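Local coordinates for protein putative tetR family transcription regulator (Shewanella loihica, PDB 3PPB) that probably binds DNA through a helix-turn-helix domain and regulates transcription, as expected of a TetR-family regulator, at residues L62-E67 with L94-A99; Y110-T115 with Q160-T165; Q123-I128 with M153-H158; Q138-G143 with Y148-M153. All coordinates share one frame; numbering follows the deposited sequence.

Contact 1. Residues L62-E67 with L94-A99; sequences LGVKQE and LTWAMA. With EDO (1,2-ethanediol), chain G; EDO (1,2-ethanediol), chain D; EDO (1,2-ethanediol), chain H.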
loop_
_atom_site.group_PDB
_atom_site.type_symbol
_atom_site.label_atom_id
_atom_site.label_comp_id
_atom_site.label_asym_id
_atom_site.label_seq_id
_atom_site.Cartn_x
_atom_site.Cartn_y
_atom_site.Cartn_z
ATOM N N LEU A 62 -10.759 1.507 -12.884
ATOM C CA LEU A 62 -11.995 0.733 -12.723
ATOM C C LEU A 62 -11.991 -0.511 -13.613
ATOM O O LEU A 62 -12.466 -1.579 -13.181
ATOM C CB LEU A 62 -13.249 1.590 -12.985
ATOM C CG LEU A 62 -13.489 2.771 -12.029
ATOM C CD1 LEU A 62 -14.570 3.679 -12.565
ATOM C CD2 LEU A 62 -13.832 2.298 -10.598
ATOM N N GLY A 63 -11.421 -0.366 -14.813
ATOM C CA GLY A 63 -11.291 -1.453 -15.779
ATOM C C GLY A 63 -10.454 -2.601 -15.253
ATOM O O GLY A 63 -10.895 -3.754 -15.294
ATOM N N VAL A 64 -9.250 -2.286 -14.723
ATOM C CA VAL A 64 -8.337 -3.292 -14.156
ATOM C C VAL A 64 -8.988 -3.911 -12.889
ATOM O O VAL A 64 -8.960 -5.131 -12.737
ATOM C CB VAL A 64 -6.891 -2.763 -13.888
ATOM C CG1 VAL A 64 -5.989 -3.894 -13.406
ATOM C CG2 VAL A 64 -6.285 -2.130 -15.158
ATOM N N LYS A 65 -9.614 -3.086 -12.029
ATOM C CA LYS A 65 -10.319 -3.587 -10.838
ATOM C C LYS A 65 -11.406 -4.601 -11.256
ATOM O O LYS A 65 -11.494 -5.673 -10.643
ATOM C CB LYS A 65 -10.948 -2.435 -10.012
ATOM C CG LYS A 65 -9.954 -1.587 -9.226
ATOM C CD LYS A 65 -9.562 -2.239 -7.909
ATOM C CE LYS A 65 -8.451 -1.494 -7.233
ATOM N NZ LYS A 65 -8.354 -1.868 -5.800
ATOM N N GLN A 66 -12.181 -4.290 -12.333
ATOM C CA GLN A 66 -13.223 -5.193 -12.824
ATOM C C GLN A 66 -12.625 -6.521 -13.310
ATOM O O GLN A 66 -13.154 -7.572 -12.955
ATOM C CB GLN A 66 -14.088 -4.551 -13.911
ATOM C CG GLN A 66 -15.373 -5.361 -14.182
ATOM C CD GLN A 66 -16.287 -5.436 -12.983
ATOM O OE1 GLN A 66 -16.816 -4.431 -12.523
ATOM N NE2 GLN A 66 -16.462 -6.632 -12.422
ATOM N N GLU A 67 -11.505 -6.481 -14.058
ATOM C CA GLU A 67 -10.799 -7.686 -14.515
ATOM C C GLU A 67 -10.377 -8.573 -13.332
ATOM O O GLU A 67 -10.576 -9.792 -13.360
ATOM C CB GLU A 67 -9.558 -7.302 -15.326
ATOM C CG GLU A 67 -9.858 -6.801 -16.717
ATOM C CD GLU A 67 -8.611 -6.351 -17.446
ATOM O OE1 GLU A 67 -7.542 -6.963 -17.221
ATOM O OE2 GLU A 67 -8.693 -5.364 -18.214
ATOM N N LEU A 94 -3.816 -13.783 -5.467
ATOM C CA LEU A 94 -2.350 -13.836 -5.493
ATOM C C LEU A 94 -1.873 -14.437 -6.809
ATOM O O LEU A 94 -0.912 -13.918 -7.368
ATOM C CB LEU A 94 -1.807 -14.601 -4.264
ATOM C CG LEU A 94 -1.371 -13.745 -3.036
ATOM C CD1 LEU A 94 -2.446 -12.760 -2.607
ATOM C CD2 LEU A 94 -1.066 -14.627 -1.827
ATOM N N THR A 95 -2.587 -15.462 -7.358
ATOM C CA THR A 95 -2.230 -16.067 -8.647
ATOM C C THR A 95 -2.380 -15.020 -9.742
ATOM O O THR A 95 -1.498 -14.898 -10.600
ATOM C CB THR A 95 -3.084 -17.306 -8.929
ATOM O OG1 THR A 95 -2.859 -18.250 -7.886
ATOM C CG2 THR A 95 -2.789 -17.952 -10.292
ATOM N N TRP A 96 -3.474 -14.233 -9.686
ATOM C CA TRP A 96 -3.734 -13.174 -10.666
ATOM C C TRP A 96 -2.596 -12.154 -10.636
ATOM O O TRP A 96 -2.113 -11.764 -11.697
ATOM C CB TRP A 96 -5.094 -12.510 -10.406
ATOM C CG TRP A 96 -5.414 -11.410 -11.382
ATOM C CD1 TRP A 96 -6.156 -11.513 -12.524
ATOM C CD2 TRP A 96 -4.994 -10.037 -11.296
ATOM N NE1 TRP A 96 -6.235 -10.288 -13.154
ATOM C CE2 TRP A 96 -5.512 -9.366 -12.431
ATOM C CE3 TRP A 96 -4.225 -9.306 -10.373
ATOM C CZ2 TRP A 96 -5.312 -7.994 -12.644
ATOM C CZ3 TRP A 96 -3.995 -7.958 -10.610
ATOM C CH2 TRP A 96 -4.526 -7.321 -11.739
ATOM N N ALA A 97 -2.155 -11.749 -9.421
ATOM C CA ALA A 97 -1.057 -10.793 -9.210
ATOM C C ALA A 97 0.261 -11.277 -9.859
ATOM O O ALA A 97 0.971 -10.475 -10.446
ATOM C CB ALA A 97 -0.848 -10.567 -7.721
HETATM N N MSE A 98 0.582 -12.583 -9.735
HETATM C CA MSE A 98 1.800 -13.171 -10.304
HETATM C C MSE A 98 1.652 -13.337 -11.816
HETATM O O MSE A 98 2.637 -13.212 -12.532
HETATM C CB MSE A 98 2.125 -14.527 -9.656
HETATM C CG MSE A 98 2.336 -14.454 -8.128
HETATM SE SE MSE A 98 3.698 -13.137 -7.533
HETATM C CE MSE A 98 5.363 -14.119 -8.114
ATOM N N ALA A 99 0.428 -13.605 -12.304
ATOM C CA ALA A 99 0.170 -13.793 -13.735
ATOM C C ALA A 99 0.103 -12.465 -14.525
ATOM O O ALA A 99 0.295 -12.498 -15.734
ATOM C CB ALA A 99 -1.132 -14.563 -13.932
HETATM C C1 EDO G . -6.891 -10.677 -16.552
HETATM O O1 EDO G . -6.808 -9.292 -16.182
HETATM C C2 EDO G . -8.154 -11.277 -15.940
HETATM O O2 EDO G . -8.194 -12.689 -16.194
HETATM C C1 EDO D . -7.368 -5.134 -4.575
HETATM O O1 EDO D . -8.528 -4.552 -5.165
HETATM C C2 EDO D . -6.183 -4.860 -5.487
HETATM O O2 EDO D . -6.068 -3.461 -5.730
HETATM C C1 EDO H . -5.615 -2.251 -20.492
HETATM O O1 EDO H . -5.109 -3.591 -20.513
HETATM C C2 EDO H . -7.107 -2.280 -20.181
HETATM O O2 EDO H . -7.312 -2.892 -18.904
#
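Trp96 meets helix 53-74 with the six-membered end of its indole. CG1 of Val64 comes up to the ring edge, near its plane, and lies 4.1 Å from Trp96 CH2. The two side chains cross at about a right angle. With CG anti to the backbone N (chi1 180°), the indole extends from helix 82-99 toward Val64 and Glu67. At the pyrrole side a 1,2-ethanediol, probably from the crystallisation liquor, links the segments. Its O1 donates to Glu67 OE1 at 2.7 Å. The same O1 accepts a weak hydrogen bond from Trp96 NE1 at 3.2 Å, with an N-H...O angle of 151°. A second diol gives a hydrogen bond from its O2 to Glu67 OE2 at 2.9 Å. Both helices belong to the all-helical domain of this TetR-like fold, where helix 53-74 leads on from the predicted helix-turn-helix. An alanine in place of Trp96 would probably open a gap beside Val64 CG1 and leave the first diol without its N-H partner. Further out, Lys103 of helix 101-110 forms a salt bridge with Glu67 OE1. Phe68 meets the indole edge-to-face, and Phe107 packs against it too. Phe107 also makes a cation-pi contact with Lys65. Lys65 NZ donates to both oxygens of a third diol, with O1 and O2 each 2.8 Å from NZ.

Contact 2. Residues Y110-T115 with Q160-T165; sequences YSMSPT and QYLAAT. With EDO (1,2-ethanediol), chain D; EDO (1,2-ethanediol), chain E.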
loop_
_atom_site.group_PDB
_atom_site.type_symbol
_atom_site.label_atom_id
_atom_site.label_comp_id
_atom_site.label_asym_id
_atom_site.label_seq_id
_atom_site.Cartn_x
_atom_site.Cartn_y
_atom_site.Cartn_z
ATOM N N TYR A 110 -1.368 2.564 -7.388
ATOM C CA TYR A 110 -2.550 3.437 -7.369
ATOM C C TYR A 110 -3.746 3.029 -6.480
ATOM O O TYR A 110 -4.530 3.917 -6.134
ATOM C CB TYR A 110 -3.070 3.612 -8.814
ATOM C CG TYR A 110 -2.070 4.293 -9.726
ATOM C CD1 TYR A 110 -2.006 5.679 -9.811
ATOM C CD2 TYR A 110 -1.201 3.553 -10.521
ATOM C CE1 TYR A 110 -1.071 6.311 -10.630
ATOM C CE2 TYR A 110 -0.263 4.176 -11.343
ATOM C CZ TYR A 110 -0.195 5.556 -11.383
ATOM O OH TYR A 110 0.717 6.175 -12.194
ATOM N N SER A 111 -3.909 1.732 -6.151
ATOM C CA SER A 111 -5.039 1.165 -5.386
ATOM C C SER A 111 -5.361 1.822 -4.042
ATOM O O SER A 111 -6.538 1.866 -3.654
ATOM C CB SER A 111 -4.793 -0.307 -5.100
ATOM O OG SER A 111 -5.220 -1.064 -6.211
HETATM N N MSE A 112 -4.343 2.249 -3.304
HETATM C CA MSE A 112 -4.554 2.816 -1.977
HETATM C C MSE A 112 -3.843 4.147 -1.811
HETATM O O MSE A 112 -3.682 4.643 -0.683
HETATM C CB MSE A 112 -4.041 1.815 -0.940
HETATM C CG MSE A 112 -5.023 1.604 0.170
HETATM SE SE MSE A 112 -4.507 0.159 1.289
HETATM C CE MSE A 112 -2.765 0.710 1.702
ATOM N N SER A 113 -3.486 4.751 -2.949
ATOM C CA SER A 113 -2.746 5.987 -2.993
ATOM C C SER A 113 -3.668 7.205 -3.038
ATOM O O SER A 113 -4.786 7.110 -3.564
ATOM C CB SER A 113 -1.816 5.984 -4.210
ATOM O OG SER A 113 -2.487 6.370 -5.400
ATOM N N PRO A 114 -3.169 8.384 -2.584
ATOM C CA PRO A 114 -3.970 9.615 -2.699
ATOM C C PRO A 114 -4.152 10.101 -4.147
ATOM O O PRO A 114 -4.857 11.089 -4.351
ATOM C CB PRO A 114 -3.149 10.653 -1.904
ATOM C CG PRO A 114 -2.128 9.870 -1.121
ATOM C CD PRO A 114 -1.861 8.657 -1.947
ATOM N N THR A 115 -3.530 9.430 -5.150
ATOM C CA THR A 115 -3.594 9.850 -6.562
ATOM C C THR A 115 -5.017 9.704 -7.136
ATOM O O THR A 115 -5.495 10.629 -7.806
ATOM C CB THR A 115 -2.563 9.075 -7.436
ATOM O OG1 THR A 115 -1.299 9.036 -6.777
ATOM C CG2 THR A 115 -2.384 9.680 -8.817
ATOM N N GLN A 160 -3.515 -6.213 3.305
ATOM C CA GLN A 160 -2.842 -7.503 3.439
ATOM C C GLN A 160 -2.582 -8.103 2.079
ATOM O O GLN A 160 -1.530 -8.704 1.881
ATOM C CB GLN A 160 -3.624 -8.470 4.326
ATOM C CG GLN A 160 -3.643 -7.989 5.779
ATOM C CD GLN A 160 -4.179 -9.037 6.681
ATOM O OE1 GLN A 160 -5.396 -9.273 6.734
ATOM N NE2 GLN A 160 -3.288 -9.702 7.402
ATOM N N TYR A 161 -3.510 -7.911 1.126
ATOM C CA TYR A 161 -3.297 -8.373 -0.259
ATOM C C TYR A 161 -2.072 -7.654 -0.853
ATOM O O TYR A 161 -1.197 -8.281 -1.459
ATOM C CB TYR A 161 -4.555 -8.120 -1.117
ATOM C CG TYR A 161 -4.306 -8.266 -2.602
ATOM C CD1 TYR A 161 -4.228 -9.525 -3.197
ATOM C CD2 TYR A 161 -4.090 -7.150 -3.407
ATOM C CE1 TYR A 161 -3.966 -9.667 -4.566
ATOM C CE2 TYR A 161 -3.798 -7.284 -4.770
ATOM C CZ TYR A 161 -3.755 -8.545 -5.347
ATOM O OH TYR A 161 -3.482 -8.708 -6.685
ATOM N N LEU A 162 -2.008 -6.331 -0.681
ATOM C CA LEU A 162 -0.899 -5.556 -1.240
ATOM C C LEU A 162 0.419 -5.921 -0.590
ATOM O O LEU A 162 1.441 -5.941 -1.267
ATOM C CB LEU A 162 -1.164 -4.047 -1.142
ATOM C CG LEU A 162 -2.306 -3.509 -2.042
ATOM C CD1 LEU A 162 -2.579 -2.076 -1.724
ATOM C CD2 LEU A 162 -1.978 -3.678 -3.532
ATOM N N ALA A 163 0.400 -6.252 0.708
ATOM C CA ALA A 163 1.604 -6.662 1.435
ATOM C C ALA A 163 2.087 -8.028 0.932
ATOM O O ALA A 163 3.275 -8.194 0.695
ATOM C CB ALA A 163 1.325 -6.711 2.920
ATOM N N ALA A 164 1.166 -8.995 0.747
ATOM C CA ALA A 164 1.527 -10.356 0.320
ATOM C C ALA A 164 2.013 -10.363 -1.123
ATOM O O ALA A 164 2.962 -11.081 -1.432
ATOM C CB ALA A 164 0.344 -11.324 0.502
ATOM N N THR A 165 1.420 -9.531 -1.988
ATOM C CA THR A 165 1.828 -9.469 -3.393
ATOM C C THR A 165 3.141 -8.698 -3.549
ATOM O O THR A 165 3.906 -9.034 -4.437
ATOM C CB THR A 165 0.719 -8.953 -4.282
ATOM O OG1 THR A 165 0.310 -7.653 -3.868
ATOM C CG2 THR A 165 -0.471 -9.910 -4.323
HETATM C C1 EDO D . -7.368 -5.134 -4.575
HETATM O O1 EDO D . -8.528 -4.552 -5.165
HETATM C C2 EDO D . -6.183 -4.860 -5.487
HETATM O O2 EDO D . -6.068 -3.461 -5.730
HETATM C C1 EDO E . 2.053 11.919 -6.647
HETATM O O1 EDO E . 2.278 10.610 -7.173
HETATM C C2 EDO E . 0.729 12.508 -7.139
HETATM O O2 EDO E . -0.411 11.860 -6.560
#
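The turn after helix 101-110 packs on helix 150-170 through Ser111, Met112 and Leu162. One methyl of Leu162 does the touching. Its CD1 lies 4.2 Å from SE of Met112, a selenomethionine, and 4.4 Å from Ser111 CB. Ser111 OG donates to O2 of a 1,2-ethanediol at 2.6 Å. C2 of that diol rests 3.5 Å from Tyr161 CE2. The contact belongs to the dimer region of this TetR-like fold: Met112 and Leu162 pack on Leu162 and Met112 of the second subunit. The turn itself is shaped by an ST turn, in which Ser113 OG accepts from Thr115 N at 3.2 Å. On the helix, Thr165 CG2 sits over one face of the Tyr161 ring, offset toward its rim. Thr165 OG1 donates a hydrogen bond to Tyr161 O at 2.9 Å, on the other face of the carbonyl from Thr165 N. Tyr161 OH is hydrogen-bonded to Gln104 OE1. A leucine in place of Tyr161 would probably strip Thr165 CG2 and the diol of their ring contacts and leave Gln104 OE1 without that hydroxyl.

Contact 3. Residues Q123-I128 with M153-H158; sequences QAMHGI and MQDNCH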
loop_
_atom_site.group_PDB
_atom_site.type_symbol
_atom_site.label_atom_id
_atom_site.label_comp_id
_atom_site.label_asym_id
_atom_site.label_seq_id
_atom_site.Cartn_x
_atom_site.Cartn_y
_atom_site.Cartn_z
ATOM N N GLN A 123 -16.046 3.439 -5.638
ATOM C CA GLN A 123 -16.773 2.673 -6.656
ATOM C C GLN A 123 -16.119 1.296 -6.822
ATOM O O GLN A 123 -16.830 0.302 -6.950
ATOM C CB GLN A 123 -16.848 3.440 -7.999
ATOM C CG GLN A 123 -17.457 2.671 -9.198
ATOM C CD GLN A 123 -18.817 2.032 -8.972
ATOM O OE1 GLN A 123 -19.717 2.605 -8.348
ATOM N NE2 GLN A 123 -19.013 0.842 -9.529
ATOM N N ALA A 124 -14.784 1.235 -6.781
ATOM C CA ALA A 124 -14.064 -0.026 -6.884
ATOM C C ALA A 124 -14.306 -0.898 -5.628
ATOM O O ALA A 124 -14.548 -2.098 -5.755
ATOM C CB ALA A 124 -12.582 0.238 -7.067
HETATM N N MSE A 125 -14.264 -0.278 -4.435
HETATM C CA MSE A 125 -14.403 -0.936 -3.138
HETATM C C MSE A 125 -15.812 -1.486 -2.888
HETATM O O MSE A 125 -15.950 -2.672 -2.571
HETATM C CB MSE A 125 -14.034 0.051 -2.019
HETATM C CG MSE A 125 -13.712 -0.610 -0.678
HETATM SE SE MSE A 125 -13.634 0.702 0.809
HETATM C CE MSE A 125 -12.288 2.004 0.055
ATOM N N HIS A 126 -16.842 -0.635 -3.000
ATOM C CA HIS A 126 -18.220 -1.028 -2.685
ATOM C C HIS A 126 -19.007 -1.494 -3.906
ATOM O O HIS A 126 -20.027 -2.172 -3.737
ATOM C CB HIS A 126 -18.954 0.130 -1.980
ATOM C CG HIS A 126 -18.179 0.683 -0.822
ATOM N ND1 HIS A 126 -17.754 2.002 -0.802
ATOM C CD2 HIS A 126 -17.693 0.052 0.276
ATOM C CE1 HIS A 126 -17.067 2.138 0.322
ATOM N NE2 HIS A 126 -16.989 0.988 0.994
ATOM N N GLY A 127 -18.537 -1.160 -5.109
ATOM C CA GLY A 127 -19.237 -1.551 -6.326
ATOM C C GLY A 127 -18.657 -2.811 -6.918
ATOM O O GLY A 127 -19.221 -3.903 -6.759
ATOM N N ILE A 128 -17.481 -2.672 -7.533
ATOM C CA ILE A 128 -16.750 -3.760 -8.180
ATOM C C ILE A 128 -16.409 -4.879 -7.172
ATOM O O ILE A 128 -16.578 -6.055 -7.489
ATOM C CB ILE A 128 -15.485 -3.195 -8.898
ATOM C CG1 ILE A 128 -15.917 -2.225 -10.041
ATOM C CG2 ILE A 128 -14.618 -4.340 -9.442
ATOM C CD1 ILE A 128 -14.768 -1.425 -10.760
HETATM N N MSE A 153 -12.379 -3.490 7.920
HETATM C CA MSE A 153 -12.041 -4.870 7.578
HETATM C C MSE A 153 -11.742 -4.983 6.070
HETATM O O MSE A 153 -10.795 -5.668 5.721
HETATM C CB MSE A 153 -13.167 -5.818 8.019
HETATM C CG MSE A 153 -13.356 -5.834 9.554
HETATM SE SE MSE A 153 -14.719 -7.102 10.049
HETATM C CE MSE A 153 -13.700 -8.711 9.971
ATOM N N GLN A 154 -12.529 -4.303 5.180
ATOM C CA GLN A 154 -12.248 -4.399 3.734
ATOM C C GLN A 154 -10.923 -3.715 3.422
ATOM O O GLN A 154 -10.147 -4.278 2.652
ATOM C CB GLN A 154 -13.376 -3.856 2.828
ATOM C CG GLN A 154 -13.168 -4.266 1.352
ATOM C CD GLN A 154 -14.325 -4.063 0.393
ATOM O OE1 GLN A 154 -15.490 -3.905 0.784
ATOM N NE2 GLN A 154 -14.028 -4.121 -0.905
ATOM N N ASP A 155 -10.615 -2.543 4.046
ATOM C CA ASP A 155 -9.319 -1.884 3.821
ATOM C C ASP A 155 -8.213 -2.803 4.278
ATOM O O ASP A 155 -7.159 -2.864 3.644
ATOM C CB ASP A 155 -9.219 -0.547 4.565
ATOM C CG ASP A 155 -9.926 0.612 3.892
ATOM O OD1 ASP A 155 -10.382 0.442 2.742
ATOM O OD2 ASP A 155 -10.038 1.683 4.527
ATOM N N ASN A 156 -8.446 -3.514 5.398
ATOM C CA ASN A 156 -7.456 -4.421 5.941
ATOM C C ASN A 156 -7.189 -5.554 4.951
ATOM O O ASN A 156 -6.021 -5.862 4.719
ATOM C CB ASN A 156 -7.878 -4.935 7.313
ATOM C CG ASN A 156 -6.877 -5.886 7.875
ATOM O OD1 ASN A 156 -5.755 -5.513 8.257
ATOM N ND2 ASN A 156 -7.223 -7.145 7.756
ATOM N N CYS A 157 -8.247 -6.163 4.358
ATOM C CA CYS A 157 -8.090 -7.214 3.330
ATOM C C CYS A 157 -7.215 -6.688 2.205
ATOM O O CYS A 157 -6.305 -7.367 1.746
ATOM C CB CYS A 157 -9.446 -7.660 2.784
ATOM S SG CYS A 157 -10.478 -8.517 3.977
ATOM N N HIS A 158 -7.509 -5.456 1.771
ATOM C CA HIS A 158 -6.807 -4.753 0.699
ATOM C C HIS A 158 -5.325 -4.526 1.061
ATOM O O HIS A 158 -4.456 -4.829 0.230
ATOM C CB HIS A 158 -7.514 -3.432 0.413
ATOM C CG HIS A 158 -7.101 -2.732 -0.840
ATOM N ND1 HIS A 158 -6.314 -3.343 -1.787
ATOM C CD2 HIS A 158 -7.439 -1.501 -1.285
ATOM C CE1 HIS A 158 -6.153 -2.449 -2.743
ATOM N NE2 HIS A 158 -6.829 -1.333 -2.492
#
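Gln154 reaches from helix 150-170 to the backbone of helix 118-128. It was modelled in two conformers, and its contacts here hold for one of them. In that conformer NE2 donates to Met125 O at 2.9 Å. The bond is somewhat bent, with an N-H...O angle of 143°, and the donor is tilted 28° from the carbonyl plane. The chain is extended beyond CG, which stands anti to the backbone N (chi1 -167°). The amide lies along Met125, a selenomethionine, the two side chains running past each other in opposite directions. Met125 CG is 3.5 Å from Gln154 NE2. This is the close-packed part. The contact joins two helices of the TetR-like all-helical domain, beside the second subunit. A bound tetraethylene glycol lies about 4 Å from the Gln154 side chain.

The Asp155 side is smaller. Met125 CE comes to 3.6 Å from Asp155 OD1, a methyl against a carboxylate oxygen. Tyr167 of the second subunit packs on Asp155. The loose, solvent side is at exposed His126, which has Met125 CB over the centre of one ring face.

Gln154 NE2 also makes a weak hydrogen bond to Leu129 O, just beyond the helix end, where a wider pi-type turn spans 123-128. In this conformer, the bond to Met125 O therefore probably helps hold helix 118-128 against helix 150-170.

Contact 4. Residues Q138-G143 with Y148-M153; sequences QGQASG and YPIELM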
loop_
_atom_site.group_PDB
_atom_site.type_symbol
_atom_site.label_atom_id
_atom_site.label_comp_id
_atom_site.label_asym_id
_atom_site.label_seq_id
_atom_site.Cartn_x
_atom_site.Cartn_y
_atom_site.Cartn_z
ATOM N N GLN A 138 -21.411 -12.376 5.970
ATOM C CA GLN A 138 -21.793 -13.790 6.116
ATOM C C GLN A 138 -20.935 -14.492 7.177
ATOM O O GLN A 138 -21.464 -15.237 7.994
ATOM C CB GLN A 138 -21.699 -14.519 4.787
ATOM C CG GLN A 138 -22.851 -14.204 3.841
ATOM C CD GLN A 138 -22.672 -14.851 2.495
ATOM O OE1 GLN A 138 -22.161 -15.968 2.375
ATOM N NE2 GLN A 138 -23.114 -14.169 1.453
ATOM N N GLY A 139 -19.643 -14.199 7.203
ATOM C CA GLY A 139 -18.723 -14.750 8.194
ATOM C C GLY A 139 -18.983 -14.257 9.597
ATOM O O GLY A 139 -18.729 -14.980 10.562
ATOM N N GLN A 140 -19.480 -13.014 9.720
ATOM C CA GLN A 140 -19.799 -12.433 11.016
ATOM C C GLN A 140 -21.073 -13.088 11.556
ATOM O O GLN A 140 -21.132 -13.415 12.740
ATOM C CB GLN A 140 -19.947 -10.903 10.907
ATOM C CG GLN A 140 -18.610 -10.191 10.751
ATOM C CD GLN A 140 -18.730 -8.689 10.536
ATOM O OE1 GLN A 140 -19.733 -8.177 10.017
ATOM N NE2 GLN A 140 -17.688 -7.946 10.908
ATOM N N ALA A 141 -22.076 -13.297 10.670
ATOM C CA ALA A 141 -23.365 -13.912 11.002
ATOM C C ALA A 141 -23.197 -15.375 11.412
ATOM O O ALA A 141 -23.946 -15.834 12.259
ATOM C CB ALA A 141 -24.315 -13.810 9.818
ATOM N N SER A 142 -22.213 -16.097 10.841
ATOM C CA SER A 142 -21.968 -17.515 11.148
ATOM C C SER A 142 -21.069 -17.704 12.386
ATOM O O SER A 142 -20.831 -18.841 12.806
ATOM C CB SER A 142 -21.342 -18.218 9.949
ATOM O OG SER A 142 -20.031 -17.738 9.715
ATOM N N GLY A 143 -20.570 -16.599 12.939
ATOM C CA GLY A 143 -19.695 -16.619 14.102
ATOM C C GLY A 143 -18.260 -16.993 13.809
ATOM O O GLY A 143 -17.536 -17.352 14.734
ATOM N N TYR A 148 -15.764 -6.171 13.573
ATOM C CA TYR A 148 -15.115 -4.850 13.525
ATOM C C TYR A 148 -15.853 -4.020 12.475
ATOM O O TYR A 148 -16.580 -4.643 11.700
ATOM C CB TYR A 148 -13.619 -4.982 13.185
ATOM C CG TYR A 148 -12.855 -6.019 13.987
ATOM C CD1 TYR A 148 -12.902 -6.032 15.381
ATOM C CD2 TYR A 148 -12.035 -6.948 13.356
ATOM C CE1 TYR A 148 -12.197 -6.982 16.124
ATOM C CE2 TYR A 148 -11.292 -7.875 14.088
ATOM C CZ TYR A 148 -11.385 -7.897 15.473
ATOM O OH TYR A 148 -10.694 -8.842 16.195
ATOM N N PRO A 149 -15.718 -2.664 12.383
ATOM C CA PRO A 149 -16.407 -1.930 11.298
ATOM C C PRO A 149 -16.046 -2.550 9.950
ATOM O O PRO A 149 -14.866 -2.820 9.706
ATOM C CB PRO A 149 -15.884 -0.504 11.471
ATOM C CG PRO A 149 -15.584 -0.413 12.943
ATOM C CD PRO A 149 -14.921 -1.725 13.200
ATOM N N ILE A 150 -17.080 -2.832 9.114
ATOM C CA ILE A 150 -16.954 -3.493 7.816
ATOM C C ILE A 150 -15.929 -2.790 6.892
ATOM O O ILE A 150 -15.125 -3.461 6.255
ATOM C CB ILE A 150 -18.339 -3.677 7.108
ATOM C CG1 ILE A 150 -18.275 -4.786 6.039
ATOM C CG2 ILE A 150 -18.942 -2.377 6.534
ATOM C CD1 ILE A 150 -18.758 -6.081 6.531
ATOM N N GLU A 151 -15.941 -1.450 6.829
ATOM C CA GLU A 151 -15.036 -0.745 5.922
ATOM C C GLU A 151 -13.562 -0.872 6.336
ATOM O O GLU A 151 -12.691 -0.952 5.476
ATOM C CB GLU A 151 -15.423 0.720 5.748
ATOM C CG GLU A 151 -14.884 1.211 4.416
ATOM C CD GLU A 151 -15.016 2.681 4.111
ATOM O OE1 GLU A 151 -16.116 3.232 4.332
ATOM O OE2 GLU A 151 -14.046 3.261 3.569
ATOM N N LEU A 152 -13.294 -0.914 7.642
ATOM C CA LEU A 152 -11.940 -1.098 8.165
ATOM C C LEU A 152 -11.480 -2.510 7.802
ATOM O O LEU A 152 -10.344 -2.704 7.393
ATOM C CB LEU A 152 -11.909 -0.873 9.700
ATOM C CG LEU A 152 -10.568 -1.124 10.420
ATOM C CD1 LEU A 152 -9.399 -0.332 9.797
ATOM C CD2 LEU A 152 -10.687 -0.830 11.888
HETATM N N MSE A 153 -12.379 -3.490 7.920
HETATM C CA MSE A 153 -12.041 -4.870 7.578
HETATM C C MSE A 153 -11.742 -4.983 6.070
HETATM O O MSE A 153 -10.795 -5.668 5.721
HETATM C CB MSE A 153 -13.167 -5.818 8.019
HETATM C CG MSE A 153 -13.356 -5.834 9.554
HETATM SE SE MSE A 153 -14.719 -7.102 10.049
HETATM C CE MSE A 153 -13.700 -8.711 9.971
#
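Gln140 spans the gap to the start of helix 150-170 and meets Met153, Tyr148 and Ile150 with its amide. Polar approaches come first. Gln140 NE2 lies 3.2 Å from SE of Met153, a selenomethionine. The two side chains come from opposite directions, and the Met153 chain bends at chi3 (80°). Tyr148 O is further from the same NE2, at 3.6 Å. The hydrogen bond of this nitrogen goes to Ala146 O, in the connection between the segments. With CG anti to the carbonyl carbon (chi1 -74°) and the chain extended beyond it, the amide is carried out to these partners.

The contact bridges a short connection between two consecutive helices, in which only four residues part the segments. Helix 130-141 gives way to a Schellman motif at Gly143, whose positive phi (78°) suits glycine. Gly143 N bonds to Gln140 O at 3.2 Å. Pro149 takes the N-cap position of helix 150-170, and its O accepts from Met153 N at 3.1 Å.

Van der Waals contact is slighter. The CD1 methyl of Ile150 approaches Gln140 OE1, but tentatively, since Ile150 has two conformers. Around the contact, Ile150 packs on Ala133, Ile136 and Arg137 of helix 130-141, and Tyr148 on Asn190 of the second subunit.

Overall arrangement
From the N terminus, the chain passes the predicted helix-turn-helix and enters helix 53-74. Contact 1 ties that helix to helix 82-99 and closes the first loop. Contact 2 opens only after this, at the turn beyond helix 101-110, and closes on helix 150-170. Its loop encloses that of contact 3, from helix 118-128 to helix 150-170. Contact 3 in turn encloses contact 4, the short turn from helix 130-141. No loops cross, and contacts 3 and 4 share Met153. Helix 150-170 serves contacts 2, 3 and 4, which all touch the second subunit. Contact 1 meets contact 2 through Ala97 and Tyr161, and contact 3 through Leu62 and Ile128.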